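Local coordinates for putative capsular polysaccharide biosynthesis protein (Streptococcus pneumoniae serotype 4, PDB 6EWJ), which probably acts as a pyridoxal-phosphate-dependent sugar aminotransferase in the biosynthesis of pneumococcal teichoic acid, at residues Leu68-Arg73 with Gln233-His238; Ser297-Ser302 with Glu399-Val404; Val28-Ser33 with Met270-Leu275; Cys142-Leu147 with Ser192-Thr197; Pro86-Thr91 with Tyr374-Asn379. All blocks are in the same frame, centred on the assembly; numbering follows the deposited sequence.

Interaction 1: Leu68-Arg73 with Gln233-His238; sequences LELILR and QILSLH
L70 and L235 carry the apolar contact, each pointing toward the other segment and sliding past its partner in the opposite direction. One branch of L70 goes to each of two neighbouring residues: CD2 lies 3.9 Å from CB of L235, while CD1 rests 4.0 Å from CB of S236. L235 in turn passes its own CD1 over the start of the R73 side chain, 4.0 Å from R73 CB. Both leucines hold CG anti to the carbonyl carbon (chi1 -71° for L70, -63° for L235), which sets the two side chains alongside one another. The side-chain polar bonds do not join the two segments. R73 sets out toward L235, but its extended chain then leads away to E69, one turn back on its own helix. NE and NH2 of R73 grip the single oxygen OE2 of E69 side-on, at 3.1 and 2.8 Å, with OE2 lying close to the guanidinium plane. The other carboxylate oxygen, OE1, bonds ND1 of H99, outside both segments; both oxygens have a partner, which should restrain the rotation of the group. On 233-238 the hydroxyl OG of S236 donates to O of Q233 at 2.7 Å, turning OG back to its own helix, while CB is the atom that touches CD1 of L70. Helices 64-74 and 225-236 thus meet through aliphatic groups, and L61 of strand 58-61 lies against both L70 and S236. Helix 64-74 is packed on its other sides by V96 of helix 92-99 and by V174 of strand 172-177, in the central sheet.

Interaction 2: Ser297-Ser302 with Glu399-Val404; sequences SGFAGS and ETFKTV
K402 reaches across to the backbone of G298, and F401 beside it meets F299 ring to ring. The ammonium NZ of K402 donates to O of G298 at 2.7 Å, tilted out of the carbonyl plane; the chain gets there by a bend at chi3 (-138°). The two phenylalanines form an offset edge-to-face pair, the edge of F401 directed at the face of F299, with planes at 88° and centroids 5.7 Å apart. CD2 of F401 makes the closest approach, 3.7 Å from CZ of F299. One layer out, a type II beta turn from F299 to S302, with G301 at positive phi, fixes the backbone that presents the first ring. O of F299 accepts from N of S302 at 3.0 Å and from OG of S302 at 2.7 Å, both coming from the same face of its plane. Beyond that, I304 and L383 touch both rings, and I336 and L340 of helix 330-342 pack on F401. The edge-to-face pair sits in an apolar core between the end of helix 268-299, helix 391-409 and the neighbouring strands, consistent with the small C-terminal alpha/beta domain of fold type I aminotransferases.

Interaction 3: Val28-Ser33 with Met270-Leu275; sequences VDTLRS and MASLGL
T30 and S272 meet by their hydroxyls, with no ring, amide or other flat side-chain group taking part. OG1 of T30 and OG of S272 lie 2.8 Å apart, and OG of S272 also sits 3.5 Å from CB of T30. Both side chains point toward the opposing helix. In T30 the methyl CG2 is anti to the backbone N, which turns OG1 rather than the methyl to the serine. S272 places OG beside its own backbone N (chi1 -78°), within hydrogen-bonding reach of two main-chain carbonyls, O of D268 on its own helix and O of E26 on helix 21-31, which its single proton can serve only by sharing or in turn. OG1 of T30 makes a weak hydrogen bond to the same D268 carbonyl. The end of 28-33 is tied back on T30: O of T30 accepts from N of S33 at 2.9 Å and from OG of S33 at 2.7 Å. K41 of helix 40-53 packs on T30 and S272 alike. M270 packs on M270 of the second subunit and L31 on its I24. This is close helix-helix packing through small hydroxyl side chains, joining helix 21-31 to the first turns of helix 268-299 beside the dimer interface.

Interaction 4: Cys142-Leu147 with Ser192-Thr197; sequences CDYDRL and SIADFT
Y144 lies across I193 and A194. CB is already 3.5 Å from CG2 of I193, and CG comes closest to that methyl at 3.3 Å, a tight approach. CD1 and CD2 flank the same methyl at slightly longer range, so CG2 sits over one face at the root of the ring, off its centre. The isoleucine can present this branch because CG2 is anti to its backbone N; the two side chains cross at about a right angle. Further out, CE2 is 3.8 Å from CB of A194, which approaches obliquely, and the phenol oxygen OH passes the same methyl at 4.0 Å. This polar tip finds its partner outside the pair, in a hydrogen bond with OE2 of E136. On the opposite face of the ring CD1 of L147 stands 4.0 Å above the plane over its centre. Y144 is therefore sandwiched between its own helix 144-153 and the loop leading into strand 196-200. I173 and S175 of strand 172-177 pack on the Y144 side chain, and Y185 of strand 184-185 touches Y144 and I193, so the tyrosine lies against the central sheet.

Interaction 5: Pro86-Thr91 with Tyr374-Asn379; sequences PAMTYT and YAFFEN
M88 points its side chain at the helix and crosses both F376 and F377 at about a right angle. Its CG is anti to the backbone N (chi1 167°), which sends the chain toward helix 371-378; bends at chi2 and chi3 then fold the thioether so that the methyl CE rests against both phenylalanines. CE lies 3.7 Å from CD1 of F376 and 4.0 Å from CB of F377. SD is 3.9 Å from CD1 of F376 and 4.9 Å from the ring centroid, 57° off the ring normal, an oblique Met-aromatic contact. Both aromatic residues start toward M88, but the ring of F377 leads away, leaving its CB as the atom that touches, while F376 offers its ring. I109 packs on M88 and F376 together. The side chain of M88 is also about 4 Å from that of Y351, which binds pyridoxal phosphate in this protein, so the contact adjoins the cofactor site, unoccupied in this apo structure. The buried methionine joins the loop between strand 82-86 and helix 92-99 to helix 371-378, with strand 321-325 backing F376, and W253 of the second subunit and L330 of helix 330-342 touching F377.

Interaction 3 opens first along the chain and encloses interaction 1, which encloses interaction 4; interaction 5 crosses interactions 1, 2 and 3, and interaction 2 closes last. Interactions 1 and 4 flank the central mixed sheet, their centres 21 Å apart, and touch directly where CG2 of I71 lies 3.8 Å from CB of F196. Interactions 2 and 3 sit on the same helix, 268-299, yet their centres are 42 Å apart, so this long helix links the dimer-side helices to the C-terminal part. Interaction 5, 21 Å from interaction 4 and 23 Å from interaction 2 between centres, ties the loop after strand 82-86 to helix 371-378, beside the cofactor site.

Interaction 1: Leu68-Arg73 with Gln233-His238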
# COMPACT_ATOMS: atom_id res chain seq x y z
N LEU A 68 9.92 4.09 -3.85
CA LEU A 68 10.37 4.98 -4.93
C LEU A 68 9.39 6.14 -5.12
O LEU A 68 9.78 7.32 -5.19
CB LEU A 68 10.55 4.20 -6.23
CG LEU A 68 11.40 4.77 -7.36
CD1 LEU A 68 12.79 5.21 -6.92
CD2 LEU A 68 11.48 3.74 -8.50
N GLU A 69 8.10 5.85 -5.16
CA GLU A 69 7.12 6.95 -5.17
C GLU A 69 7.31 7.94 -4.04
O GLU A 69 7.22 9.17 -4.25
CB GLU A 69 5.64 6.44 -5.21
CG GLU A 69 4.67 7.54 -5.57
CD GLU A 69 3.28 7.05 -6.04
OE1 GLU A 69 3.15 5.91 -6.55
OE2 GLU A 69 2.30 7.83 -5.94
N LEU A 70 7.45 7.43 -2.80
CA LEU A 70 7.57 8.35 -1.65
C LEU A 70 8.80 9.22 -1.72
O LEU A 70 8.75 10.38 -1.36
CB LEU A 70 7.46 7.64 -0.31
CG LEU A 70 6.05 7.12 0.05
CD1 LEU A 70 6.03 6.76 1.52
CD2 LEU A 70 4.92 8.08 -0.29
N ILE A 71 9.90 8.66 -2.21
CA ILE A 71 11.11 9.46 -2.44
C ILE A 71 10.78 10.66 -3.35
O ILE A 71 11.09 11.81 -3.04
CB ILE A 71 12.25 8.59 -3.03
CG1 ILE A 71 12.72 7.57 -1.98
CG2 ILE A 71 13.41 9.48 -3.48
CD1 ILE A 71 13.62 6.48 -2.51
N LEU A 72 10.12 10.35 -4.48
CA LEU A 72 9.69 11.40 -5.37
C LEU A 72 8.77 12.39 -4.70
O LEU A 72 8.90 13.58 -4.93
CB LEU A 72 9.03 10.83 -6.62
CG LEU A 72 9.88 9.95 -7.53
CD1 LEU A 72 9.04 9.61 -8.76
CD2 LEU A 72 11.18 10.62 -7.92
N ARG A 73 7.83 11.90 -3.88
CA ARG A 73 6.92 12.83 -3.20
C ARG A 73 7.62 13.66 -2.11
O ARG A 73 7.30 14.83 -1.92
CB ARG A 73 5.69 12.12 -2.64
CG ARG A 73 4.82 11.53 -3.73
CD ARG A 73 3.57 10.88 -3.18
NE ARG A 73 2.76 10.37 -4.27
CZ ARG A 73 1.97 11.07 -5.07
NH1 ARG A 73 1.78 12.38 -4.92
NH2 ARG A 73 1.31 10.44 -6.04
N GLN A 233 7.43 8.77 7.10
CA GLN A 233 6.46 8.14 7.98
C GLN A 233 5.09 8.72 7.79
O GLN A 233 4.11 7.97 7.64
CB GLN A 233 6.87 8.26 9.47
CG GLN A 233 7.94 7.27 9.88
CD GLN A 233 7.64 5.80 9.64
OE1 GLN A 233 8.54 5.04 9.30
NE2 GLN A 233 6.39 5.40 9.79
N ILE A 234 5.04 10.05 7.75
CA ILE A 234 3.83 10.83 7.61
C ILE A 234 3.13 10.56 6.26
O ILE A 234 1.92 10.34 6.18
CB ILE A 234 4.15 12.32 7.80
CG1 ILE A 234 4.36 12.63 9.29
CG2 ILE A 234 3.03 13.25 7.32
CD1 ILE A 234 4.97 11.52 10.15
N LEU A 235 3.94 10.48 5.19
CA LEU A 235 3.37 10.18 3.87
C LEU A 235 2.86 8.75 3.75
O LEU A 235 1.93 8.50 2.97
CB LEU A 235 4.37 10.45 2.73
CG LEU A 235 4.83 11.89 2.57
CD1 LEU A 235 5.78 12.05 1.40
CD2 LEU A 235 3.69 12.89 2.45
N SER A 236 3.46 7.83 4.48
CA SER A 236 3.12 6.41 4.42
C SER A 236 1.87 6.05 5.25
O SER A 236 1.30 4.96 5.08
CB SER A 236 4.28 5.56 4.92
OG SER A 236 4.39 5.60 6.34
N LEU A 237 1.47 6.96 6.15
CA LEU A 237 0.42 6.70 7.11
C LEU A 237 -0.55 7.88 7.25
O LEU A 237 -0.71 8.49 8.35
CB LEU A 237 1.02 6.34 8.48
CG LEU A 237 1.49 4.90 8.69
CD1 LEU A 237 2.45 4.82 9.90
CD2 LEU A 237 0.28 3.98 8.87
N HIS A 238 -1.14 8.23 6.10
CA HIS A 238 -2.27 9.13 6.01
C HIS A 238 -1.97 10.60 6.28
O HIS A 238 -2.89 11.42 6.43
CB HIS A 238 -3.43 8.67 6.93
CG HIS A 238 -3.99 7.32 6.57
ND1 HIS A 238 -4.60 7.08 5.36
CD2 HIS A 238 -4.13 6.19 7.30
CE1 HIS A 238 -5.06 5.84 5.35
NE2 HIS A 238 -4.78 5.27 6.51

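Interaction 2: Ser297-Ser302 with Glu399-Val404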
# COMPACT_ATOMS: atom_id res chain seq x y z
N SER A 297 31.41 -20.76 -15.11
CA SER A 297 32.40 -21.74 -15.66
C SER A 297 31.74 -22.62 -16.72
O SER A 297 32.32 -22.87 -17.75
CB SER A 297 33.06 -22.62 -14.60
OG SER A 297 33.33 -21.91 -13.39
N GLY A 298 30.49 -23.01 -16.49
CA GLY A 298 29.71 -23.78 -17.47
C GLY A 298 29.51 -23.13 -18.84
O GLY A 298 29.64 -23.80 -19.87
N PHE A 299 29.26 -21.82 -18.86
CA PHE A 299 29.01 -21.07 -20.09
C PHE A 299 30.27 -20.50 -20.76
O PHE A 299 30.18 -19.99 -21.86
CB PHE A 299 27.97 -19.97 -19.85
CG PHE A 299 26.61 -20.51 -19.46
CD1 PHE A 299 26.02 -21.54 -20.21
CD2 PHE A 299 25.93 -20.01 -18.36
CE1 PHE A 299 24.78 -22.05 -19.85
CE2 PHE A 299 24.69 -20.54 -17.99
CZ PHE A 299 24.13 -21.55 -18.73
N ALA A 300 31.42 -20.58 -20.08
CA ALA A 300 32.71 -20.08 -20.61
C ALA A 300 32.98 -20.64 -22.00
O ALA A 300 32.80 -21.85 -22.23
CB ALA A 300 33.82 -20.44 -19.68
N GLY A 301 33.35 -19.75 -22.94
CA GLY A 301 33.64 -20.16 -24.32
C GLY A 301 32.43 -20.50 -25.19
O GLY A 301 32.60 -20.79 -26.36
N SER A 302 31.21 -20.47 -24.64
CA SER A 302 30.01 -20.79 -25.43
C SER A 302 29.41 -19.51 -26.01
O SER A 302 29.85 -18.40 -25.77
CB SER A 302 28.98 -21.51 -24.56
OG SER A 302 28.29 -20.63 -23.66
N GLU A 399 24.01 -27.54 -19.35
CA GLU A 399 24.18 -28.41 -20.46
C GLU A 399 22.93 -28.35 -21.42
O GLU A 399 23.11 -28.29 -22.64
CB GLU A 399 24.80 -29.77 -20.06
CG GLU A 399 23.78 -30.71 -19.57
CD GLU A 399 23.15 -31.48 -20.72
OE1 GLU A 399 22.55 -30.84 -21.62
OE2 GLU A 399 23.30 -32.73 -20.77
N THR A 400 21.71 -28.24 -20.87
CA THR A 400 20.46 -28.10 -21.68
C THR A 400 20.39 -26.79 -22.47
O THR A 400 20.06 -26.79 -23.65
CB THR A 400 19.19 -28.24 -20.82
OG1 THR A 400 19.20 -29.48 -20.10
CG2 THR A 400 17.94 -28.21 -21.70
N PHE A 401 20.77 -25.68 -21.84
CA PHE A 401 20.74 -24.38 -22.50
C PHE A 401 21.73 -24.36 -23.69
O PHE A 401 21.39 -23.86 -24.78
CB PHE A 401 21.04 -23.29 -21.46
CG PHE A 401 20.82 -21.88 -21.91
CD1 PHE A 401 19.97 -21.54 -22.98
CD2 PHE A 401 21.42 -20.86 -21.22
CE1 PHE A 401 19.78 -20.21 -23.34
CE2 PHE A 401 21.24 -19.53 -21.56
CZ PHE A 401 20.42 -19.21 -22.63
N LYS A 402 22.93 -24.93 -23.50
CA LYS A 402 23.87 -25.06 -24.62
C LYS A 402 23.32 -25.89 -25.77
O LYS A 402 23.28 -25.42 -26.90
CB LYS A 402 25.19 -25.68 -24.18
CG LYS A 402 26.04 -24.79 -23.30
CD LYS A 402 27.31 -25.55 -22.96
CE LYS A 402 27.71 -25.40 -21.53
NZ LYS A 402 29.01 -26.07 -21.27
N THR A 403 22.85 -27.10 -25.46
CA THR A 403 22.27 -28.02 -26.46
C THR A 403 21.09 -27.40 -27.19
O THR A 403 20.98 -27.50 -28.43
CB THR A 403 21.84 -29.35 -25.81
OG1 THR A 403 22.96 -29.98 -25.21
CG2 THR A 403 21.22 -30.34 -26.85
N VAL A 404 20.20 -26.78 -26.43
CA VAL A 404 19.00 -26.16 -27.00
C VAL A 404 19.32 -25.01 -27.92
O VAL A 404 18.75 -24.91 -28.99
CB VAL A 404 18.01 -25.72 -25.88
CG1 VAL A 404 17.04 -24.67 -26.39
CG2 VAL A 404 17.24 -26.94 -25.37

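Interaction 3: Val28-Ser33 with Met270-Leu275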
# COMPACT_ATOMS: atom_id res chain seq x y z
N VAL A 28 4.89 -16.17 13.83
CA VAL A 28 4.04 -16.65 14.91
C VAL A 28 4.16 -15.82 16.18
O VAL A 28 3.14 -15.47 16.81
CB VAL A 28 4.30 -18.12 15.21
N ASP A 29 5.39 -15.48 16.55
CA ASP A 29 5.68 -14.62 17.69
C ASP A 29 4.98 -13.25 17.58
O ASP A 29 4.35 -12.78 18.54
CB ASP A 29 7.19 -14.41 17.86
CG ASP A 29 7.53 -13.39 18.89
OD1 ASP A 29 7.67 -12.20 18.59
OD2 ASP A 29 7.62 -13.77 20.04
N THR A 30 5.06 -12.65 16.41
CA THR A 30 4.33 -11.42 16.15
C THR A 30 2.80 -11.59 16.29
O THR A 30 2.11 -10.73 16.90
CB THR A 30 4.71 -10.85 14.76
OG1 THR A 30 5.83 -10.00 14.91
CG2 THR A 30 3.56 -9.97 14.15
N LEU A 31 2.25 -12.66 15.71
CA LEU A 31 0.81 -12.94 15.80
C LEU A 31 0.27 -13.20 17.20
O LEU A 31 -0.96 -13.13 17.41
CB LEU A 31 0.43 -14.09 14.88
CG LEU A 31 0.56 -13.74 13.37
CD1 LEU A 31 0.25 -14.95 12.51
CD2 LEU A 31 -0.32 -12.56 12.96
N ARG A 32 1.17 -13.54 18.14
CA ARG A 32 0.83 -13.66 19.55
C ARG A 32 1.05 -12.38 20.34
O ARG A 32 0.69 -12.32 21.52
CB ARG A 32 1.68 -14.75 20.22
CG ARG A 32 1.32 -16.13 19.75
CD ARG A 32 1.96 -17.23 20.60
NE ARG A 32 2.02 -18.45 19.81
CZ ARG A 32 3.04 -18.82 19.02
NH1 ARG A 32 4.14 -18.05 18.88
NH2 ARG A 32 2.97 -20.00 18.40
N SER A 33 1.63 -11.36 19.71
CA SER A 33 1.96 -10.12 20.38
C SER A 33 0.81 -9.11 20.28
O SER A 33 -0.18 -9.34 19.61
CB SER A 33 3.24 -9.51 19.76
OG SER A 33 2.92 -8.80 18.58
N MET A 270 5.30 -8.85 8.21
CA MET A 270 6.34 -8.75 7.16
C MET A 270 7.72 -8.48 7.78
O MET A 270 8.74 -9.08 7.34
CB MET A 270 6.02 -7.64 6.19
CG MET A 270 5.10 -8.05 5.03
SD MET A 270 3.70 -9.00 5.55
CE MET A 270 2.78 -7.82 6.39
N ALA A 271 7.78 -7.57 8.78
CA ALA A 271 9.11 -7.26 9.38
C ALA A 271 9.74 -8.51 10.03
O ALA A 271 10.97 -8.69 10.02
CB ALA A 271 9.04 -6.11 10.38
N SER A 272 8.87 -9.39 10.55
CA SER A 272 9.31 -10.66 11.17
C SER A 272 10.08 -11.51 10.15
O SER A 272 11.17 -12.00 10.43
CB SER A 272 8.12 -11.43 11.75
OG SER A 272 7.70 -10.88 13.00
N LEU A 273 9.51 -11.64 8.95
CA LEU A 273 10.17 -12.33 7.87
C LEU A 273 11.50 -11.69 7.57
O LEU A 273 12.51 -12.39 7.43
CB LEU A 273 9.28 -12.35 6.63
CG LEU A 273 7.95 -13.12 6.70
CD1 LEU A 273 7.18 -12.87 5.37
CD2 LEU A 273 8.17 -14.58 6.92
N GLY A 274 11.51 -10.36 7.51
CA GLY A 274 12.69 -9.59 7.22
C GLY A 274 13.81 -9.77 8.20
O GLY A 274 14.95 -9.90 7.81
N LEU A 275 13.50 -9.83 9.49
CA LEU A 275 14.54 -9.95 10.52
C LEU A 275 15.33 -11.26 10.36
O LEU A 275 16.56 -11.29 10.53
CB LEU A 275 13.94 -9.87 11.91
CG LEU A 275 13.37 -8.53 12.35
CD1 LEU A 275 12.57 -8.66 13.64
CD2 LEU A 275 14.46 -7.48 12.53

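Interaction 4: Cys142-Leu147 with Ser192-Thr197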
# COMPACT_ATOMS: atom_id res chain seq x y z
N CYS A 142 25.26 0.45 -10.90
CA CYS A 142 25.75 1.36 -11.94
C CYS A 142 27.07 2.13 -11.64
O CYS A 142 27.58 2.15 -10.53
CB CYS A 142 24.66 2.36 -12.30
SG CYS A 142 23.22 1.52 -13.06
N ASP A 143 27.58 2.79 -12.66
CA ASP A 143 28.84 3.57 -12.61
C ASP A 143 28.55 4.90 -11.90
O ASP A 143 28.31 5.93 -12.54
CB ASP A 143 29.29 3.78 -14.09
CG ASP A 143 30.62 4.43 -14.26
OD1 ASP A 143 31.32 4.74 -13.28
OD2 ASP A 143 30.93 4.69 -15.45
N TYR A 144 28.50 4.85 -10.57
CA TYR A 144 28.13 6.05 -9.79
C TYR A 144 29.14 7.19 -9.91
O TYR A 144 28.74 8.34 -9.92
CB TYR A 144 27.73 5.71 -8.35
CG TYR A 144 26.28 5.31 -8.30
CD1 TYR A 144 25.90 3.99 -8.51
CD2 TYR A 144 25.28 6.27 -8.14
CE1 TYR A 144 24.56 3.62 -8.48
CE2 TYR A 144 23.94 5.92 -8.13
CZ TYR A 144 23.59 4.59 -8.30
OH TYR A 144 22.27 4.23 -8.32
N ASP A 145 30.44 6.90 -10.05
CA ASP A 145 31.38 7.96 -10.28
C ASP A 145 31.00 8.78 -11.51
O ASP A 145 31.05 9.99 -11.46
CB ASP A 145 32.83 7.45 -10.42
CG ASP A 145 33.40 6.94 -9.08
OD1 ASP A 145 32.76 7.10 -8.03
OD2 ASP A 145 34.51 6.36 -9.12
N ARG A 146 30.63 8.11 -12.59
CA ARG A 146 30.22 8.81 -13.80
C ARG A 146 28.88 9.54 -13.60
O ARG A 146 28.75 10.72 -13.94
CB ARG A 146 30.10 7.84 -14.96
CG ARG A 146 29.73 8.50 -16.28
CD ARG A 146 30.76 9.55 -16.73
NE ARG A 146 30.24 10.35 -17.84
CZ ARG A 146 30.20 9.96 -19.12
NH1 ARG A 146 30.63 8.77 -19.50
NH2 ARG A 146 29.69 10.80 -20.02
N LEU A 147 27.91 8.86 -13.02
CA LEU A 147 26.60 9.52 -12.72
C LEU A 147 26.74 10.82 -11.92
O LEU A 147 26.19 11.84 -12.30
CB LEU A 147 25.68 8.56 -11.99
CG LEU A 147 25.02 7.53 -12.89
CD1 LEU A 147 24.55 6.28 -12.14
CD2 LEU A 147 23.83 8.23 -13.59
N SER A 192 24.09 3.24 0.32
CA SER A 192 25.05 4.28 0.69
C SER A 192 25.64 5.04 -0.49
O SER A 192 26.45 5.94 -0.29
CB SER A 192 26.20 3.67 1.50
OG SER A 192 27.06 2.87 0.70
N ILE A 193 25.22 4.75 -1.72
CA ILE A 193 25.89 5.30 -2.90
C ILE A 193 25.09 6.45 -3.52
O ILE A 193 25.61 7.54 -3.73
CB ILE A 193 26.16 4.19 -3.90
CG1 ILE A 193 26.94 3.05 -3.23
CG2 ILE A 193 26.96 4.73 -5.09
CD1 ILE A 193 26.70 1.71 -3.87
N ALA A 194 23.86 6.16 -3.88
CA ALA A 194 22.97 7.15 -4.42
C ALA A 194 22.52 8.08 -3.32
O ALA A 194 22.69 7.80 -2.13
CB ALA A 194 21.78 6.48 -5.06
N ASP A 195 21.95 9.21 -3.72
CA ASP A 195 21.32 10.14 -2.78
C ASP A 195 20.18 9.48 -1.99
O ASP A 195 20.09 9.56 -0.76
CB ASP A 195 20.85 11.39 -3.52
CG ASP A 195 21.99 12.15 -4.13
OD1 ASP A 195 23.03 12.37 -3.45
OD2 ASP A 195 21.86 12.57 -5.31
N PHE A 196 19.31 8.80 -2.70
CA PHE A 196 18.26 7.97 -2.10
C PHE A 196 18.28 6.62 -2.80
O PHE A 196 18.68 6.53 -3.99
CB PHE A 196 16.85 8.61 -2.28
CG PHE A 196 16.66 9.90 -1.56
CD1 PHE A 196 17.12 11.09 -2.11
CD2 PHE A 196 15.95 9.95 -0.38
CE1 PHE A 196 16.94 12.29 -1.46
CE2 PHE A 196 15.74 11.15 0.28
CZ PHE A 196 16.24 12.33 -0.25
N THR A 197 17.82 5.59 -2.09
CA THR A 197 17.72 4.24 -2.64
C THR A 197 16.39 3.58 -2.25
O THR A 197 15.99 3.64 -1.08
CB THR A 197 18.92 3.37 -2.20
OG1 THR A 197 20.15 4.03 -2.53
CG2 THR A 197 18.89 2.00 -2.86

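Interaction 5: Pro86-Thr91 with Tyr374-Asn379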
# COMPACT_ATOMS: atom_id res chain seq x y z
N PRO A 86 16.24 4.68 -17.35
CA PRO A 86 16.64 3.90 -18.52
C PRO A 86 15.47 3.37 -19.31
O PRO A 86 14.40 3.12 -18.75
CB PRO A 86 17.44 2.75 -17.92
CG PRO A 86 17.77 3.13 -16.49
CD PRO A 86 16.64 4.03 -16.09
N ALA A 87 15.69 3.22 -20.63
CA ALA A 87 14.72 2.60 -21.52
C ALA A 87 14.60 1.10 -21.23
O ALA A 87 13.52 0.51 -21.45
CB ALA A 87 15.09 2.86 -22.96
N MET A 88 15.65 0.52 -20.61
CA MET A 88 15.72 -0.88 -20.25
C MET A 88 15.58 -0.97 -18.74
O MET A 88 16.56 -0.90 -17.99
CB MET A 88 17.05 -1.48 -20.73
CG MET A 88 17.42 -2.87 -20.15
SD MET A 88 16.13 -4.07 -20.46
CE MET A 88 16.09 -3.96 -22.24
N THR A 89 14.33 -1.11 -18.29
CA THR A 89 14.05 -1.37 -16.87
C THR A 89 12.63 -1.92 -16.71
O THR A 89 11.89 -2.05 -17.67
CB THR A 89 14.23 -0.12 -16.01
OG1 THR A 89 14.11 -0.48 -14.62
CG2 THR A 89 13.22 0.95 -16.34
N TYR A 90 12.30 -2.28 -15.46
CA TYR A 90 10.98 -2.73 -15.12
C TYR A 90 9.99 -1.55 -15.10
O TYR A 90 10.38 -0.43 -14.74
CB TYR A 90 11.01 -3.40 -13.75
CG TYR A 90 9.68 -4.04 -13.35
CD1 TYR A 90 9.06 -5.01 -14.14
CD2 TYR A 90 9.09 -3.74 -12.12
CE1 TYR A 90 7.84 -5.60 -13.76
CE2 TYR A 90 7.87 -4.33 -11.74
CZ TYR A 90 7.26 -5.25 -12.57
OH TYR A 90 6.07 -5.84 -12.12
N THR A 91 8.72 -1.79 -15.44
CA THR A 91 7.76 -0.71 -15.48
C THR A 91 7.69 0.16 -14.19
O THR A 91 7.50 1.38 -14.27
CB THR A 91 6.32 -1.18 -15.81
OG1 THR A 91 5.46 -0.05 -15.89
CG2 THR A 91 5.78 -2.19 -14.81
N TYR A 374 16.61 -2.19 -27.26
CA TYR A 374 16.03 -3.28 -28.04
C TYR A 374 17.01 -4.46 -28.21
O TYR A 374 16.62 -5.61 -28.11
CB TYR A 374 15.55 -2.80 -29.42
CG TYR A 374 14.80 -3.89 -30.11
CD1 TYR A 374 13.45 -4.12 -29.78
CD2 TYR A 374 15.41 -4.72 -31.06
CE1 TYR A 374 12.76 -5.15 -30.36
CE2 TYR A 374 14.70 -5.76 -31.66
CZ TYR A 374 13.38 -5.95 -31.30
OH TYR A 374 12.64 -6.94 -31.87
N ALA A 375 18.24 -4.15 -28.58
CA ALA A 375 19.20 -5.18 -28.95
C ALA A 375 19.56 -6.02 -27.71
O ALA A 375 19.71 -7.23 -27.81
CB ALA A 375 20.44 -4.59 -29.63
N PHE A 376 19.60 -5.38 -26.54
CA PHE A 376 19.82 -6.11 -25.28
C PHE A 376 18.72 -7.10 -24.99
O PHE A 376 18.98 -8.24 -24.66
CB PHE A 376 19.91 -5.11 -24.13
CG PHE A 376 20.17 -5.73 -22.79
CD1 PHE A 376 19.11 -6.15 -21.99
CD2 PHE A 376 21.47 -5.87 -22.32
CE1 PHE A 376 19.34 -6.70 -20.72
CE2 PHE A 376 21.71 -6.43 -21.06
CZ PHE A 376 20.65 -6.84 -20.26
N PHE A 377 17.48 -6.62 -25.12
CA PHE A 377 16.25 -7.41 -24.96
C PHE A 377 16.13 -8.56 -25.93
O PHE A 377 15.79 -9.68 -25.56
CB PHE A 377 15.04 -6.51 -25.10
CG PHE A 377 13.78 -7.22 -25.52
CD1 PHE A 377 13.09 -8.07 -24.63
CD2 PHE A 377 13.24 -7.03 -26.81
CE1 PHE A 377 11.96 -8.77 -25.03
CE2 PHE A 377 12.11 -7.73 -27.18
CZ PHE A 377 11.45 -8.58 -26.28
N GLU A 378 16.39 -8.27 -27.19
CA GLU A 378 16.21 -9.23 -28.25
C GLU A 378 16.77 -10.66 -28.04
O GLU A 378 16.12 -11.65 -28.42
CB GLU A 378 16.80 -8.66 -29.56
CG GLU A 378 16.30 -9.35 -30.81
CD GLU A 378 17.01 -8.91 -32.09
OE1 GLU A 378 17.86 -8.00 -32.07
OE2 GLU A 378 16.67 -9.48 -33.13
N ASN A 379 17.98 -10.77 -27.49
CA ASN A 379 18.66 -12.07 -27.31
C ASN A 379 18.86 -12.44 -25.83
O ASN A 379 19.65 -13.31 -25.51
CB ASN A 379 19.98 -12.10 -28.07
CG ASN A 379 20.98 -11.07 -27.60
OD1 ASN A 379 20.61 -10.02 -27.05
ND2 ASN A 379 22.23 -11.33 -27.85